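Local coordinates for esterase (Thermotoga maritima, PDB 3DOH), which probably hydrolyses carboxylic esters, as a thermostable alpha/beta-hydrolase that carries an immunoglobulin-like domain at its N-terminal end, at residues A24-Y29 against G78-L83. Residues are numbered along the deposited sequence; the frame is centred on the assembly and turned at random.
Sequences AVVIEY and GKYVVL
V25 to E28 pair antiparallel with L83 to Y80, the strand axes 4.6 Å apart at 160°; V25 and I27 each exchange two backbone hydrogen bonds, with L83 and V81, and Y29 N adds a fifth to K79 O (2.8 Å). On one face the E28 carboxylate lies beside the Y80 ring, its plane turned 22° from it, with OE2 3.0 Å from Y80 OH. CG of E28 lies anti to the backbone N (chi1 179°) and the chain runs on extended, which brings the carboxylate alongside the ring; the same carboxylate makes a long salt bridge, OE2 to K79 NZ (3.8 Å). Further along, V26 CG1 meets Y80 CD1 at 3.7 Å and V26 CG2 meets V82 CG2. These are neighbouring strands of the immunoglobulin-like N-terminal domain, bordered by strands 8-16 and 53-64. An alanine at Y80 would probably leave a gap beside V26 CG1 and E28, whose carboxylate would lose its flat neighbour and turn more easily. On the other face the contacts are between buried apolar groups: L83 CD1 touches both V25 CG1 and I27 CD1, and V81 CG2 approaches Y29 CE2 (3.8 Å). I27 CG2 rests over one face of the Y29 ring, toward its rim, while Y29 OH hydrogen-bonds Q114 OE1.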
ATOM      1  N   ALA A  24      25.025 -13.675   8.823  1.00 30.59           N
ATOM      2  CA  ALA A  24      24.445 -14.684   9.690  1.00 31.66           C
ATOM      3  C   ALA A  24      25.028 -14.654  11.091  1.00 32.36           C
ATOM      4  O   ALA A  24      26.072 -14.057  11.327  1.00 33.52           O
ATOM      5  CB  ALA A  24      24.562 -16.049   9.069  1.00 31.01           C
ATOM      6  N   VAL A  25      24.307 -15.249  12.020  1.00 32.32           N
ATOM      7  CA  VAL A  25      24.782 -15.442  13.356  1.00 32.32           C
ATOM      8  C   VAL A  25      24.637 -16.936  13.595  1.00 32.34           C
ATOM      9  O   VAL A  25      23.559 -17.507  13.377  1.00 31.58           O
ATOM     10  CB  VAL A  25      23.938 -14.618  14.353  1.00 32.36           C
ATOM     11  CG1 VAL A  25      24.061 -15.176  15.733  1.00 31.63           C
ATOM     12  CG2 VAL A  25      24.346 -13.159  14.326  1.00 32.67           C
ATOM     13  N   VAL A  26      25.735 -17.563  13.998  1.00 33.06           N
ATOM     14  CA  VAL A  26      25.747 -18.994  14.328  1.00 34.41           C
ATOM     15  C   VAL A  26      25.975 -19.237  15.826  1.00 35.47           C
ATOM     16  O   VAL A  26      26.969 -18.780  16.408  1.00 35.67           O
ATOM     17  CB  VAL A  26      26.836 -19.750  13.529  1.00 34.54           C
ATOM     18  CG1 VAL A  26      27.003 -21.151  14.037  1.00 33.04           C
ATOM     19  CG2 VAL A  26      26.493 -19.786  12.039  1.00 35.07           C
ATOM     20  N   ILE A  27      25.063 -19.976  16.442  1.00 36.34           N
ATOM     21  CA  ILE A  27      25.164 -20.279  17.867  1.00 36.47           C
ATOM     22  C   ILE A  27      25.570 -21.734  18.027  1.00 37.93           C
ATOM     23  O   ILE A  27      24.942 -22.600  17.445  1.00 37.23           O
ATOM     24  CB  ILE A  27      23.816 -20.045  18.605  1.00 36.57           C
ATOM     25  CG1 ILE A  27      23.227 -18.652  18.246  1.00 35.42           C
ATOM     26  CG2 ILE A  27      23.998 -20.322  20.118  1.00 36.62           C
ATOM     27  CD1 ILE A  27      21.741 -18.481  18.433  1.00 33.73           C
ATOM     28  N   GLU A  28      26.637 -21.994  18.783  1.00 40.63           N
ATOM     29  CA  GLU A  28      27.034 -23.377  19.097  1.00 43.24           C
ATOM     30  C   GLU A  28      26.444 -23.751  20.442  1.00 44.85           C
ATOM     31  O   GLU A  28      26.881 -23.245  21.489  1.00 45.97           O
ATOM     32  CB  GLU A  28      28.561 -23.589  19.105  1.00 42.96           C
ATOM     33  CG  GLU A  28      28.954 -25.040  19.463  1.00 43.00           C
ATOM     34  CD  GLU A  28      30.433 -25.402  19.196  1.00 43.41           C
ATOM     35  OE1 GLU A  28      31.365 -24.627  19.508  1.00 39.82           O
ATOM     36  OE2 GLU A  28      30.659 -26.508  18.670  1.00 46.22           O
ATOM     37  N   TYR A  29      25.447 -24.624  20.394  1.00 45.95           N
ATOM     38  CA  TYR A  29      24.786 -25.132  21.578  1.00 47.32           C
ATOM     39  C   TYR A  29      25.549 -26.293  22.236  1.00 48.77           C
ATOM     40  O   TYR A  29      26.304 -26.992  21.556  1.00 48.38           O
ATOM     41  CB  TYR A  29      23.371 -25.549  21.193  1.00 47.00           C
ATOM     42  CG  TYR A  29      22.424 -24.362  21.156  1.00 46.97           C
ATOM     43  CD1 TYR A  29      21.861 -23.859  22.335  1.00 46.58           C
ATOM     44  CD2 TYR A  29      22.103 -23.728  19.950  1.00 45.34           C
ATOM     45  CE1 TYR A  29      20.990 -22.772  22.312  1.00 47.06           C
ATOM     46  CE2 TYR A  29      21.228 -22.646  19.911  1.00 44.98           C
ATOM     47  CZ  TYR A  29      20.676 -22.166  21.093  1.00 46.70           C
ATOM     48  OH  TYR A  29      19.815 -21.079  21.077  1.00 46.91           O
ATOM     49  N   GLY A  78      21.942 -30.260  14.530  1.00 49.18           N
ATOM     50  CA  GLY A  78      23.297 -30.327  15.079  1.00 48.44           C
ATOM     51  C   GLY A  78      23.529 -29.343  16.202  1.00 48.22           C
ATOM     52  O   GLY A  78      22.605 -28.700  16.676  1.00 48.06           O
ATOM     53  N   LYS A  79      24.776 -29.209  16.627  1.00 47.80           N
ATOM     54  CA  LYS A  79      25.080 -28.252  17.681  1.00 47.12           C
ATOM     55  C   LYS A  79      25.097 -26.809  17.165  1.00 45.98           C
ATOM     56  O   LYS A  79      25.060 -25.854  17.953  1.00 46.73           O
ATOM     57  CB  LYS A  79      26.380 -28.626  18.422  1.00 47.36           C
ATOM     58  CG  LYS A  79      27.631 -28.659  17.557  1.00 49.37           C
ATOM     59  CD  LYS A  79      28.453 -29.927  17.799  1.00 51.34           C
ATOM     60  CE  LYS A  79      29.467 -29.735  18.923  1.00 53.60           C
ATOM     61  NZ  LYS A  79      30.833 -30.288  18.555  1.00 55.00           N
ATOM     62  N   TYR A  80      25.134 -26.624  15.855  1.00 43.81           N
ATOM     63  CA  TYR A  80      25.147 -25.259  15.351  1.00 41.82           C
ATOM     64  C   TYR A  80      23.773 -24.807  14.894  1.00 41.08           C
ATOM     65  O   TYR A  80      23.102 -25.494  14.106  1.00 42.00           O
ATOM     66  CB  TYR A  80      26.146 -25.109  14.215  1.00 41.54           C
ATOM     67  CG  TYR A  80      27.556 -25.377  14.614  1.00 40.50           C
ATOM     68  CD1 TYR A  80      28.298 -24.399  15.252  1.00 39.34           C
ATOM     69  CD2 TYR A  80      28.155 -26.612  14.360  1.00 41.31           C
ATOM     70  CE1 TYR A  80      29.610 -24.618  15.627  1.00 41.20           C
ATOM     71  CE2 TYR A  80      29.487 -26.856  14.748  1.00 41.78           C
ATOM     72  CZ  TYR A  80      30.203 -25.834  15.378  1.00 41.22           C
ATOM     73  OH  TYR A  80      31.495 -26.006  15.785  1.00 40.92           O
ATOM     74  N   VAL A  81      23.353 -23.653  15.388  1.00 39.01           N
ATOM     75  CA  VAL A  81      22.137 -23.035  14.911  1.00 36.57           C
ATOM     76  C   VAL A  81      22.496 -21.750  14.153  1.00 35.62           C
ATOM     77  O   VAL A  81      23.172 -20.840  14.676  1.00 34.61           O
ATOM     78  CB  VAL A  81      21.120 -22.810  16.063  1.00 36.93           C
ATOM     79  CG1 VAL A  81      20.020 -21.811  15.667  1.00 35.51           C
ATOM     80  CG2 VAL A  81      20.529 -24.149  16.495  1.00 34.64           C
ATOM     81  N   VAL A  82      22.045 -21.731  12.900  1.00 33.92           N
ATOM     82  CA  VAL A  82      22.237 -20.637  11.997  1.00 32.44           C
ATOM     83  C   VAL A  82      21.009 -19.761  11.942  1.00 32.02           C
ATOM     84  O   VAL A  82      19.897 -20.228  11.705  1.00 31.25           O
ATOM     85  CB  VAL A  82      22.530 -21.132  10.568  1.00 32.56           C
ATOM     86  CG1 VAL A  82      22.523 -19.935   9.539  1.00 31.76           C
ATOM     87  CG2 VAL A  82      23.862 -21.839  10.526  1.00 32.45           C
ATOM     88  N   LEU A  83      21.242 -18.475  12.139  1.00 31.83           N
ATOM     89  CA  LEU A  83      20.221 -17.469  11.998  1.00 31.77           C
ATOM     90  C   LEU A  83      20.663 -16.632  10.829  1.00 31.90           C
ATOM     91  O   LEU A  83      21.655 -15.919  10.931  1.00 33.01           O
ATOM     92  CB  LEU A  83      20.216 -16.569  13.237  1.00 31.75           C
ATOM     93  CG  LEU A  83      19.997 -17.193  14.616  1.00 31.03           C
ATOM     94  CD1 LEU A  83      20.041 -16.100  15.624  1.00 28.70           C
ATOM     95  CD2 LEU A  83      18.672 -17.945  14.674  1.00 27.73           C
TER